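Local atomic coordinates of reducing end xylose-releasing exo-oligoxylanase (Bacillus halodurans, PDB entry 1WU4), a protein that hydrolyses xylooligosaccharides of three or more units, releasing xylose from the reducing end with inversion of the anomeric configuration. Residues S194-Y198 with D263-V267; N182-F187 with Y244-D248; L318-G322 with Y360-Y365; I288-Q292 with N327-A333. The protein carries 1 engineered substitution. All coordinates share one frame; numbering follows the deposited sequence.

The four contacts illustrate how an (alpha/alpha)6 barrel of glycoside hydrolase family 8 builds a site from loops and helix ends and surrounds it with packed helices. Interaction 1 holds D263, the probable catalytic base, and its R266 reaches E70, the probable acid. Interaction 2, centred about 11 Å from interaction 1, touches it through the short antiparallel pair of strands 193-194 and 245-246, S194 N lying 2.8 Å from A245 O. Interaction 3, centres about 14 Å from interaction 1, brings Y360 OH within 3.2 Å of R266 NE. Interaction 4 shares helix 320-329 with interaction 3 at centres about 16 Å apart, and lies away from the site.

Interaction 1 of 4, residues S194-Y198 with D263-V267; sequences SDPSY and DSYRV
D195 and D263 approach carboxylate to carboxylate, their OD2 atoms only 2.6 Å apart and their carboxylate planes 30° apart. Beside them S197 OG links the two segments: it accepts from R266 NH2 at 2.9 Å, a bent bond whose acceptor lies tilted from the guanidinium plane, and gives its own hydrogen to D195 OD1 at 2.7 Å. The hydroxyl can do both because OG stands between the backbone N and the carbonyl carbon (chi1 73°), turned to D195 and R266 alike. R266 in turn bends at chi3 to fold back on its own segment, where NE donates to D263 O at 3.2 Å, on a lone pair, and NH2 makes a longer salt bridge with D263 OD2. Further out, D195 CB rests over the centre of the Y198 ring, and one water joins Y198 OH to D263 OD2. V267 CG2 packs against the backbone of S197, 3.8 Å from its N. Beyond the two segments R266 NH1 pairs with E70 and bonds to Y74 OH. A leucine in place of R266 would probably leave E70 without its salt-bridge mate and S197 OG without the donor NH2, and D263 freer to turn. Here the cluster forms part of the active site of this inverting (alpha/alpha)6-barrel enzyme, in which D263 probably acts as the proton acceptor and E70 as the donor.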
loop_
_atom_site.group_PDB
_atom_site.type_symbol
_atom_site.label_atom_id
_atom_site.label_comp_id
_atom_site.label_asym_id
_atom_site.label_seq_id
_atom_site.Cartn_x
_atom_site.Cartn_y
_atom_site.Cartn_z
ATOM N N SER A 194 -8.135 14.095 -2.666
ATOM C CA SER A 194 -7.555 12.767 -2.566
ATOM C C SER A 194 -6.075 12.731 -2.209
ATOM O O SER A 194 -5.484 13.736 -1.821
ATOM C CB SER A 194 -7.806 12.035 -3.892
ATOM O OG SER A 194 -7.605 10.638 -3.784
ATOM N N ASP A 195 -5.494 11.543 -2.344
ATOM C CA ASP A 195 -4.089 11.288 -2.049
ATOM C C ASP A 195 -3.675 10.267 -3.114
ATOM O O ASP A 195 -4.077 9.105 -3.057
ATOM C CB ASP A 195 -3.984 10.699 -0.637
ATOM C CG ASP A 195 -2.556 10.469 -0.188
ATOM O OD1 ASP A 195 -1.767 9.892 -0.963
ATOM O OD2 ASP A 195 -2.233 10.848 0.964
ATOM N N PRO A 196 -2.884 10.691 -4.116
ATOM C CA PRO A 196 -2.447 9.786 -5.188
ATOM C C PRO A 196 -1.975 8.390 -4.769
ATOM O O PRO A 196 -2.346 7.394 -5.397
ATOM C CB PRO A 196 -1.352 10.587 -5.884
ATOM C CG PRO A 196 -1.884 11.986 -5.784
ATOM C CD PRO A 196 -2.368 12.055 -4.342
ATOM N N SER A 197 -1.178 8.318 -3.706
ATOM C CA SER A 197 -0.649 7.043 -3.227
ATOM C C SER A 197 -1.715 6.071 -2.725
ATOM O O SER A 197 -1.432 4.888 -2.545
ATOM C CB SER A 197 0.385 7.280 -2.118
ATOM O OG SER A 197 -0.225 7.686 -0.903
ATOM N N TYR A 198 -2.929 6.566 -2.497
ATOM C CA TYR A 198 -4.034 5.734 -2.018
ATOM C C TYR A 198 -4.730 4.994 -3.158
ATOM O O TYR A 198 -5.512 4.070 -2.922
ATOM C CB TYR A 198 -5.092 6.599 -1.330
ATOM C CG TYR A 198 -4.758 7.125 0.050
ATOM C CD1 TYR A 198 -3.450 7.136 0.537
ATOM C CD2 TYR A 198 -5.764 7.664 0.853
ATOM C CE1 TYR A 198 -3.155 7.677 1.798
ATOM C CE2 TYR A 198 -5.484 8.203 2.101
ATOM C CZ TYR A 198 -4.183 8.208 2.569
ATOM O OH TYR A 198 -3.917 8.757 3.805
ATOM N N ASP A 263 4.302 10.066 1.481
ATOM C CA ASP A 263 3.144 9.381 0.900
ATOM C C ASP A 263 3.376 9.024 -0.567
ATOM O O ASP A 263 3.097 7.902 -1.002
ATOM C CB ASP A 263 1.897 10.273 0.969
ATOM C CG ASP A 263 1.182 10.201 2.303
ATOM O OD1 ASP A 263 1.844 10.012 3.341
ATOM O OD2 ASP A 263 -0.059 10.360 2.310
ATOM N N SER A 264 3.889 10.003 -1.310
ATOM C CA SER A 264 4.142 9.909 -2.747
ATOM C C SER A 264 4.962 8.726 -3.229
ATOM O O SER A 264 4.750 8.235 -4.337
ATOM C CB SER A 264 4.853 11.175 -3.237
ATOM O OG SER A 264 4.238 12.354 -2.758
ATOM N N TYR A 265 5.917 8.292 -2.418
ATOM C CA TYR A 265 6.794 7.201 -2.813
ATOM C C TYR A 265 6.044 5.955 -3.260
ATOM O O TYR A 265 6.489 5.243 -4.160
ATOM C CB TYR A 265 7.747 6.848 -1.667
ATOM C CG TYR A 265 8.565 8.011 -1.144
ATOM C CD1 TYR A 265 8.695 9.196 -1.875
ATOM C CD2 TYR A 265 9.228 7.919 0.082
ATOM C CE1 TYR A 265 9.463 10.257 -1.397
ATOM C CE2 TYR A 265 9.999 8.974 0.564
ATOM C CZ TYR A 265 10.112 10.136 -0.176
ATOM O OH TYR A 265 10.868 11.174 0.309
ATOM N N ARG A 266 4.896 5.701 -2.643
ATOM C CA ARG A 266 4.118 4.517 -2.967
ATOM C C ARG A 266 3.498 4.500 -4.356
ATOM O O ARG A 266 3.138 3.436 -4.857
ATOM C CB ARG A 266 3.047 4.309 -1.898
ATOM C CG ARG A 266 3.661 4.070 -0.530
ATOM C CD ARG A 266 2.637 4.081 0.583
ATOM N NE ARG A 266 1.976 5.375 0.697
ATOM C CZ ARG A 266 1.265 5.754 1.752
ATOM N NH1 ARG A 266 1.129 4.937 2.788
ATOM N NH2 ARG A 266 0.689 6.948 1.768
ATOM N N VAL A 267 3.374 5.665 -4.983
ATOM C CA VAL A 267 2.801 5.726 -6.322
ATOM C C VAL A 267 3.575 4.835 -7.301
ATOM O O VAL A 267 2.974 4.047 -8.030
ATOM C CB VAL A 267 2.762 7.183 -6.839
ATOM C CG1 VAL A 267 2.376 7.211 -8.312
ATOM C CG2 VAL A 267 1.759 7.991 -6.021
HETATM O O HOH W 1 -1.530 9.880 4.512
#

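Interaction 2 of 4, residues N182-F187 with Y244-D248; sequences NKLIKF and YAYYD
Residues 182-187 and 244-247 run nearly antiparallel, 164° apart, and their backbones stay well separated, L184 CA lying 7.9 Å from Y247 CA. N182 CG stands between the backbone N and the carbonyl carbon (chi1 60°), which brings ND2 over the centre of the Y247 ring, 3.3 Å above its plane, with the amide steeply inclined to the ring. An Asx turn fixes that amide, N182 OD1 accepting from L184 N at 2.8 Å. L184 CD1 touches Y247 CD1 at 3.9 Å, and K186 CG lies 3.5 Å from Y247 OH, whose hydroxyl bonds to E192. An alanine in place of Y247 would probably leave the N182 amide without the ring beneath it and E192 without its hydroxyl partner. The F187 and Y244 rings meet obliquely, centroids 4.2 Å apart and planes at 37°, with Y244 CZ over the rim of the F187 face. Y244 also lies near the catalytic centre, its side chain about 4 Å from that of D263 (nearest atoms). The contact thus rests on aromatic faces, one met by an amide nitrogen and one by a second ring, while K186 NZ bonds beyond the segments to P176 O.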
loop_
_atom_site.group_PDB
_atom_site.type_symbol
_atom_site.label_atom_id
_atom_site.label_comp_id
_atom_site.label_asym_id
_atom_site.label_seq_id
_atom_site.Cartn_x
_atom_site.Cartn_y
_atom_site.Cartn_z
ATOM N N ASN A 182 -17.320 10.770 -8.936
ATOM C CA ASN A 182 -16.094 10.595 -9.709
ATOM C C ASN A 182 -15.390 9.259 -9.482
ATOM O O ASN A 182 -14.382 8.968 -10.128
ATOM C CB ASN A 182 -15.115 11.755 -9.463
ATOM C CG ASN A 182 -14.706 11.891 -8.008
ATOM O OD1 ASN A 182 -14.543 10.899 -7.301
ATOM N ND2 ASN A 182 -14.512 13.130 -7.562
ATOM N N LYS A 183 -15.928 8.449 -8.572
ATOM C CA LYS A 183 -15.379 7.127 -8.263
ATOM C C LYS A 183 -13.945 7.139 -7.741
ATOM O O LYS A 183 -13.230 6.145 -7.872
ATOM C CB LYS A 183 -15.442 6.213 -9.497
ATOM C CG LYS A 183 -16.846 5.888 -9.999
ATOM C CD LYS A 183 -17.490 7.070 -10.702
ATOM C CE LYS A 183 -18.821 6.677 -11.323
ATOM N NZ LYS A 183 -19.770 6.130 -10.317
ATOM N N LEU A 184 -13.531 8.251 -7.142
ATOM C CA LEU A 184 -12.175 8.371 -6.612
ATOM C C LEU A 184 -12.130 8.216 -5.098
ATOM O O LEU A 184 -12.983 8.751 -4.388
ATOM C CB LEU A 184 -11.583 9.736 -6.977
ATOM C CG LEU A 184 -11.468 10.094 -8.459
ATOM C CD1 LEU A 184 -10.951 11.511 -8.583
ATOM C CD2 LEU A 184 -10.532 9.124 -9.170
ATOM N N ILE A 185 -11.126 7.494 -4.607
ATOM C CA ILE A 185 -10.967 7.318 -3.168
ATOM C C ILE A 185 -10.604 8.691 -2.594
ATOM O O ILE A 185 -9.937 9.495 -3.256
ATOM C CB ILE A 185 -9.853 6.281 -2.848
ATOM C CG1 ILE A 185 -9.847 5.960 -1.351
ATOM C CG2 ILE A 185 -8.489 6.802 -3.300
ATOM C CD1 ILE A 185 -8.891 4.836 -0.977
ATOM N N LYS A 186 -11.056 8.963 -1.373
ATOM C CA LYS A 186 -10.798 10.245 -0.720
ATOM C C LYS A 186 -9.647 10.146 0.272
ATOM O O LYS A 186 -9.274 9.050 0.691
ATOM C CB LYS A 186 -12.028 10.705 0.059
ATOM C CG LYS A 186 -13.338 10.754 -0.699
ATOM C CD LYS A 186 -14.448 11.056 0.305
ATOM C CE LYS A 186 -15.822 11.105 -0.318
ATOM N NZ LYS A 186 -16.840 11.313 0.757
ATOM N N PHE A 187 -9.091 11.296 0.650
ATOM C CA PHE A 187 -8.018 11.323 1.639
ATOM C C PHE A 187 -8.618 10.840 2.964
ATOM O O PHE A 187 -8.023 10.017 3.661
ATOM C CB PHE A 187 -7.457 12.735 1.795
ATOM C CG PHE A 187 -6.608 12.900 3.014
ATOM C CD1 PHE A 187 -5.506 12.078 3.223
ATOM C CD2 PHE A 187 -6.947 13.834 3.985
ATOM C CE1 PHE A 187 -4.757 12.177 4.389
ATOM C CE2 PHE A 187 -6.205 13.940 5.153
ATOM C CZ PHE A 187 -5.108 13.107 5.355
ATOM N N TYR A 244 -0.929 14.933 -1.340
ATOM C CA TYR A 244 -2.374 15.169 -1.412
ATOM C C TYR A 244 -2.637 15.910 -2.721
ATOM O O TYR A 244 -1.820 16.726 -3.155
ATOM C CB TYR A 244 -2.887 16.073 -0.288
ATOM C CG TYR A 244 -2.806 15.561 1.135
ATOM C CD1 TYR A 244 -2.270 14.310 1.444
ATOM C CD2 TYR A 244 -3.231 16.373 2.183
ATOM C CE1 TYR A 244 -2.154 13.890 2.781
ATOM C CE2 TYR A 244 -3.122 15.969 3.504
ATOM C CZ TYR A 244 -2.581 14.733 3.798
ATOM O OH TYR A 244 -2.450 14.370 5.122
ATOM N N ALA A 245 -3.783 15.644 -3.333
ATOM C CA ALA A 245 -4.138 16.312 -4.576
ATOM C C ALA A 245 -5.645 16.488 -4.644
ATOM O O ALA A 245 -6.401 15.673 -4.117
ATOM C CB ALA A 245 -3.655 15.502 -5.772
ATOM N N TYR A 246 -6.080 17.567 -5.281
ATOM C CA TYR A 246 -7.502 17.820 -5.440
ATOM C C TYR A 246 -8.013 16.835 -6.485
ATOM O O TYR A 246 -7.222 16.152 -7.138
ATOM C CB TYR A 246 -7.719 19.254 -5.924
ATOM C CG TYR A 246 -7.279 20.297 -4.928
ATOM C CD1 TYR A 246 -7.934 20.439 -3.704
ATOM C CD2 TYR A 246 -6.201 21.141 -5.199
ATOM C CE1 TYR A 246 -7.530 21.394 -2.778
ATOM C CE2 TYR A 246 -5.787 22.100 -4.279
ATOM C CZ TYR A 246 -6.456 22.222 -3.071
ATOM O OH TYR A 246 -6.055 23.180 -2.164
ATOM N N TYR A 247 -9.330 16.750 -6.647
ATOM C CA TYR A 247 -9.870 15.840 -7.646
ATOM C C TYR A 247 -9.429 16.275 -9.039
ATOM O O TYR A 247 -9.352 15.453 -9.948
ATOM C CB TYR A 247 -11.400 15.792 -7.594
ATOM C CG TYR A 247 -11.976 15.193 -6.330
ATOM C CD1 TYR A 247 -11.390 14.078 -5.726
ATOM C CD2 TYR A 247 -13.140 15.710 -5.767
ATOM C CE1 TYR A 247 -11.955 13.494 -4.590
ATOM C CE2 TYR A 247 -13.714 15.134 -4.638
ATOM C CZ TYR A 247 -13.118 14.028 -4.055
ATOM O OH TYR A 247 -13.693 13.457 -2.941
ATOM N N ASP A 248 -9.131 17.565 -9.204
ATOM C CA ASP A 248 -8.703 18.058 -10.511
ATOM C C ASP A 248 -7.273 17.641 -10.843
ATOM O O ASP A 248 -6.762 17.950 -11.918
ATOM C CB ASP A 248 -8.858 19.589 -10.616
ATOM C CG ASP A 248 -7.968 20.358 -9.648
ATOM O OD1 ASP A 248 -6.839 19.907 -9.375
ATOM O OD2 ASP A 248 -8.391 21.441 -9.180
#

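Interaction 3 of 4, residues L318-G322 with Y360-Y365; sequences LHPVG and YDNCLY
D361 joins the two helices by spending its carboxylate on both H319 and the start of helix 320-329. H319 ND1 donates to D361 OD2 at 2.7 Å, a nearly straight bond (169°) that lies in the imidazole plane but meets the oxygen from above the carboxylate plane. D361 OD1 takes the backbone N of G322 at 2.9 Å, on its anti side. This is the tight part of the contact: the backbones come within 4.0 Å at G322 CA and D361 CA, and L364 CD2 sits 3.9 Å from G322 CA, where no side chain intervenes. The H319 ring is also covered from one face by Y360, whose edge points at it in a T-shaped pair, planes at 71° and centroids 5.0 Å apart. With CG anti to the backbone N (chi1 -171°), Y360 keeps CD2 on H319 while its OH bonds to S262 O. The packing is slacker toward V321, which meets the edge of the Y365 ring, CG1 to CD1 at 3.8 Å. There a water bridges V321 N and D361 OD1. L318, before H319, is exposed, its side chain leading away. R353 completes the set with a salt bridge to D361 OD2. A carboxylate facing a helix N-terminus, an arginine and an imidazole N-H is likely to remain ionised, which suits it to accept the hydrogen that H319 ND1 donates.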
loop_
_atom_site.group_PDB
_atom_site.type_symbol
_atom_site.label_atom_id
_atom_site.label_comp_id
_atom_site.label_asym_id
_atom_site.label_seq_id
_atom_site.Cartn_x
_atom_site.Cartn_y
_atom_site.Cartn_z
ATOM N N LEU A 318 12.708 11.915 4.570
ATOM C CA LEU A 318 12.713 11.300 5.891
ATOM C C LEU A 318 12.739 9.781 5.754
ATOM O O LEU A 318 12.972 9.068 6.731
ATOM C CB LEU A 318 11.474 11.726 6.683
ATOM C CG LEU A 318 11.497 13.146 7.255
ATOM C CD1 LEU A 318 10.132 13.490 7.825
ATOM C CD2 LEU A 318 12.569 13.246 8.331
ATOM N N HIS A 319 12.518 9.293 4.535
ATOM C CA HIS A 319 12.485 7.856 4.275
ATOM C C HIS A 319 13.163 7.496 2.951
ATOM O O HIS A 319 12.527 6.955 2.046
ATOM C CB HIS A 319 11.026 7.384 4.260
ATOM C CG HIS A 319 10.293 7.664 5.534
ATOM N ND1 HIS A 319 10.502 6.937 6.686
ATOM C CD2 HIS A 319 9.381 8.615 5.850
ATOM C CE1 HIS A 319 9.749 7.428 7.656
ATOM N NE2 HIS A 319 9.061 8.446 7.174
ATOM N N PRO A 320 14.471 7.774 2.832
ATOM C CA PRO A 320 15.201 7.466 1.598
ATOM C C PRO A 320 15.231 5.984 1.224
ATOM O O PRO A 320 15.209 5.645 0.042
ATOM C CB PRO A 320 16.590 8.053 1.858
ATOM C CG PRO A 320 16.711 8.014 3.357
ATOM C CD PRO A 320 15.345 8.448 3.808
ATOM N N VAL A 321 15.281 5.104 2.220
ATOM C CA VAL A 321 15.290 3.668 1.943
ATOM C C VAL A 321 13.938 3.276 1.338
ATOM O O VAL A 321 13.876 2.484 0.398
ATOM C CB VAL A 321 15.571 2.849 3.231
ATOM C CG1 VAL A 321 15.369 1.361 2.967
ATOM C CG2 VAL A 321 17.004 3.098 3.691
ATOM N N GLY A 322 12.859 3.843 1.872
ATOM C CA GLY A 322 11.541 3.557 1.335
ATOM C C GLY A 322 11.443 4.053 -0.100
ATOM O O GLY A 322 10.852 3.390 -0.951
ATOM N N TYR A 360 8.210 2.667 8.466
ATOM C CA TYR A 360 7.710 2.963 7.123
ATOM C C TYR A 360 8.599 2.441 6.004
ATOM O O TYR A 360 8.123 1.788 5.073
ATOM C CB TYR A 360 7.484 4.471 6.961
ATOM C CG TYR A 360 6.759 4.860 5.687
ATOM C CD1 TYR A 360 5.474 4.382 5.411
ATOM C CD2 TYR A 360 7.350 5.719 4.765
ATOM C CE1 TYR A 360 4.798 4.757 4.245
ATOM C CE2 TYR A 360 6.687 6.099 3.601
ATOM C CZ TYR A 360 5.413 5.617 3.347
ATOM O OH TYR A 360 4.751 6.003 2.201
ATOM N N ASP A 361 9.891 2.728 6.097
ATOM C CA ASP A 361 10.840 2.283 5.088
ATOM C C ASP A 361 10.814 0.777 4.920
ATOM O O ASP A 361 10.799 0.266 3.804
ATOM C CB ASP A 361 12.255 2.698 5.480
ATOM C CG ASP A 361 12.395 4.186 5.617
ATOM O OD1 ASP A 361 12.851 4.828 4.651
ATOM O OD2 ASP A 361 12.027 4.710 6.684
ATOM N N ASN A 362 10.810 0.066 6.039
ATOM C CA ASN A 362 10.838 -1.382 5.988
ATOM C C ASN A 362 9.560 -2.038 5.491
ATOM O O ASN A 362 9.614 -3.137 4.944
ATOM C CB ASN A 362 11.275 -1.931 7.345
ATOM C CG ASN A 362 12.720 -1.592 7.648
ATOM O OD1 ASN A 362 13.405 -0.985 6.824
ATOM N ND2 ASN A 362 13.193 -1.979 8.829
ATOM N N CYS A 363 8.416 -1.380 5.668
ATOM C CA CYS A 363 7.173 -1.938 5.143
ATOM C C CYS A 363 7.280 -1.872 3.621
ATOM O O CYS A 363 7.009 -2.850 2.927
ATOM C CB CYS A 363 5.953 -1.132 5.601
ATOM S SG CYS A 363 5.452 -1.431 7.307
ATOM N N LEU A 364 7.689 -0.712 3.113
ATOM C CA LEU A 364 7.849 -0.523 1.672
ATOM C C LEU A 364 8.911 -1.481 1.140
ATOM O O LEU A 364 8.788 -2.017 0.039
ATOM C CB LEU A 364 8.242 0.932 1.375
ATOM C CG LEU A 364 7.110 1.961 1.235
ATOM C CD1 LEU A 364 6.076 1.788 2.335
ATOM C CD2 LEU A 364 7.695 3.361 1.257
ATOM N N TYR A 365 9.945 -1.702 1.946
ATOM C CA TYR A 365 11.048 -2.587 1.602
ATOM C C TYR A 365 10.547 -4.026 1.416
ATOM O O TYR A 365 10.834 -4.662 0.401
ATOM C CB TYR A 365 12.092 -2.522 2.719
ATOM C CG TYR A 365 13.456 -3.084 2.387
ATOM C CD1 TYR A 365 14.576 -2.253 2.339
ATOM C CD2 TYR A 365 13.642 -4.453 2.193
ATOM C CE1 TYR A 365 15.847 -2.769 2.118
ATOM C CE2 TYR A 365 14.911 -4.981 1.969
ATOM C CZ TYR A 365 16.006 -4.132 1.937
ATOM O OH TYR A 365 17.266 -4.656 1.759
HETATM O O HOH W 2 15.526 5.552 5.100
#

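Interaction 4 of 4, residues I288-Q292 with N327-A333; sequences INKIQ and NAMGSLA
Q292 NE2 is gripped by two acceptors of segment 327-333, S331 OG and N327 O, each 3.0 Å away. Both lie in the plane of the Q292 amide, as expected when the two N-H bonds are each used, and the S331 bond is the straighter at 158°. N327 O, by contrast, is met from above its carbonyl plane, 37° out of it. An extended chain beyond CG (chi2 -171°) carries the amide across to the place where helix 320-329 is giving way to a 3-10 turn. One turn earlier, I288 closes on a carbonyl instead: its CG1 and CG2 branches both stand 3.4 Å from G330 O, and CG1 continues to A333 CB at 3.8 Å. Absence of a side chain at G330 lets I288 CD1 come over its CA, at 3.9 Å. I291 CG2 lies against N327 OD1, also at 3.4 Å, a plain packing contact of a methyl on an amide oxygen. S331 OG makes a further bond to A340 O. The buried seam joins helix 282-295 to the end of helix 320-329; helix 340-348 meets Q292 and N327 through N343, and helix 265-278 packs on I291 and A333 through A268 and A275.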
loop_
_atom_site.group_PDB
_atom_site.type_symbol
_atom_site.label_atom_id
_atom_site.label_comp_id
_atom_site.label_asym_id
_atom_site.label_seq_id
_atom_site.Cartn_x
_atom_site.Cartn_y
_atom_site.Cartn_z
ATOM N N ILE A 288 7.222 5.436 -15.036
ATOM C CA ILE A 288 8.311 4.903 -14.229
ATOM C C ILE A 288 9.652 5.383 -14.787
ATOM O O ILE A 288 10.567 5.711 -14.029
ATOM C CB ILE A 288 8.259 3.359 -14.169
ATOM C CG1 ILE A 288 7.003 2.916 -13.399
ATOM C CG2 ILE A 288 9.513 2.812 -13.505
ATOM C CD1 ILE A 288 6.860 3.532 -12.013
ATOM N N ASN A 289 9.767 5.450 -16.111
ATOM C CA ASN A 289 11.011 5.927 -16.703
ATOM C C ASN A 289 11.271 7.373 -16.286
ATOM O O ASN A 289 12.416 7.756 -16.066
ATOM C CB ASN A 289 10.973 5.826 -18.231
ATOM C CG ASN A 289 11.067 4.398 -18.722
ATOM O OD1 ASN A 289 11.437 3.491 -17.972
ATOM N ND2 ASN A 289 10.751 4.191 -19.995
ATOM N N LYS A 290 10.209 8.169 -16.178
ATOM C CA LYS A 290 10.345 9.566 -15.769
ATOM C C LYS A 290 10.868 9.677 -14.338
ATOM O O LYS A 290 11.808 10.431 -14.068
ATOM C CB LYS A 290 8.998 10.293 -15.863
ATOM C CG LYS A 290 8.475 10.502 -17.275
ATOM C CD LYS A 290 7.111 11.176 -17.244
ATOM C CE LYS A 290 6.479 11.199 -18.624
ATOM N NZ LYS A 290 5.102 11.766 -18.594
ATOM N N ILE A 291 10.255 8.933 -13.420
ATOM C CA ILE A 291 10.674 8.970 -12.026
ATOM C C ILE A 291 12.115 8.493 -11.876
ATOM O O ILE A 291 12.929 9.137 -11.214
ATOM C CB ILE A 291 9.782 8.079 -11.135
ATOM C CG1 ILE A 291 8.333 8.567 -11.174
ATOM C CG2 ILE A 291 10.302 8.104 -9.702
ATOM C CD1 ILE A 291 7.381 7.694 -10.372
ATOM N N GLN A 292 12.428 7.360 -12.495
ATOM C CA GLN A 292 13.777 6.826 -12.399
ATOM C C GLN A 292 14.789 7.763 -13.056
ATOM O O GLN A 292 15.895 7.942 -12.547
ATOM C CB GLN A 292 13.825 5.417 -12.999
ATOM C CG GLN A 292 12.948 4.423 -12.226
ATOM C CD GLN A 292 13.137 2.979 -12.663
ATOM O OE1 GLN A 292 13.602 2.703 -13.771
ATOM N NE2 GLN A 292 12.754 2.047 -11.795
ATOM N N ASN A 327 10.940 2.920 -5.874
ATOM C CA ASN A 327 11.415 3.162 -7.233
ATOM C C ASN A 327 11.821 1.843 -7.881
ATOM O O ASN A 327 11.616 1.639 -9.078
ATOM C CB ASN A 327 12.601 4.132 -7.237
ATOM C CG ASN A 327 12.173 5.573 -7.049
ATOM O OD1 ASN A 327 10.990 5.907 -7.174
ATOM N ND2 ASN A 327 13.136 6.443 -6.765
ATOM N N ALA A 328 12.398 0.944 -7.088
ATOM C CA ALA A 328 12.806 -0.359 -7.602
ATOM C C ALA A 328 11.573 -1.197 -7.944
ATOM O O ALA A 328 11.528 -1.848 -8.986
ATOM C CB ALA A 328 13.672 -1.082 -6.575
ATOM N N MET A 329 10.575 -1.184 -7.064
ATOM C CA MET A 329 9.347 -1.937 -7.303
ATOM C C MET A 329 8.678 -1.414 -8.576
ATOM O O MET A 329 8.027 -2.165 -9.306
ATOM C CB MET A 329 8.401 -1.804 -6.102
ATOM C CG MET A 329 7.118 -2.620 -6.206
ATOM S SD MET A 329 6.428 -2.891 -4.567
ATOM C CE MET A 329 4.710 -3.237 -4.975
ATOM N N GLY A 330 8.852 -0.121 -8.835
ATOM C CA GLY A 330 8.279 0.478 -10.025
ATOM C C GLY A 330 8.798 -0.151 -11.304
ATOM O O GLY A 330 8.129 -0.104 -12.334
ATOM N N SER A 331 9.989 -0.739 -11.243
ATOM C CA SER A 331 10.585 -1.372 -12.417
ATOM C C SER A 331 9.703 -2.460 -13.029
ATOM O O SER A 331 9.867 -2.810 -14.195
ATOM C CB SER A 331 11.955 -1.957 -12.068
ATOM O OG SER A 331 12.876 -0.932 -11.741
ATOM N N LEU A 332 8.764 -2.996 -12.255
ATOM C CA LEU A 332 7.872 -4.027 -12.779
ATOM C C LEU A 332 6.997 -3.463 -13.899
ATOM O O LEU A 332 6.437 -4.215 -14.696
ATOM C CB LEU A 332 6.991 -4.595 -11.661
ATOM C CG LEU A 332 7.694 -5.508 -10.652
ATOM C CD1 LEU A 332 6.797 -5.722 -9.444
ATOM C CD2 LEU A 332 8.040 -6.838 -11.307
ATOM N N ALA A 333 6.885 -2.137 -13.956
ATOM C CA ALA A 333 6.085 -1.476 -14.984
ATOM C C ALA A 333 6.933 -1.005 -16.167
ATOM O O ALA A 333 6.405 -0.450 -17.127
ATOM C CB ALA A 333 5.328 -0.295 -14.381
#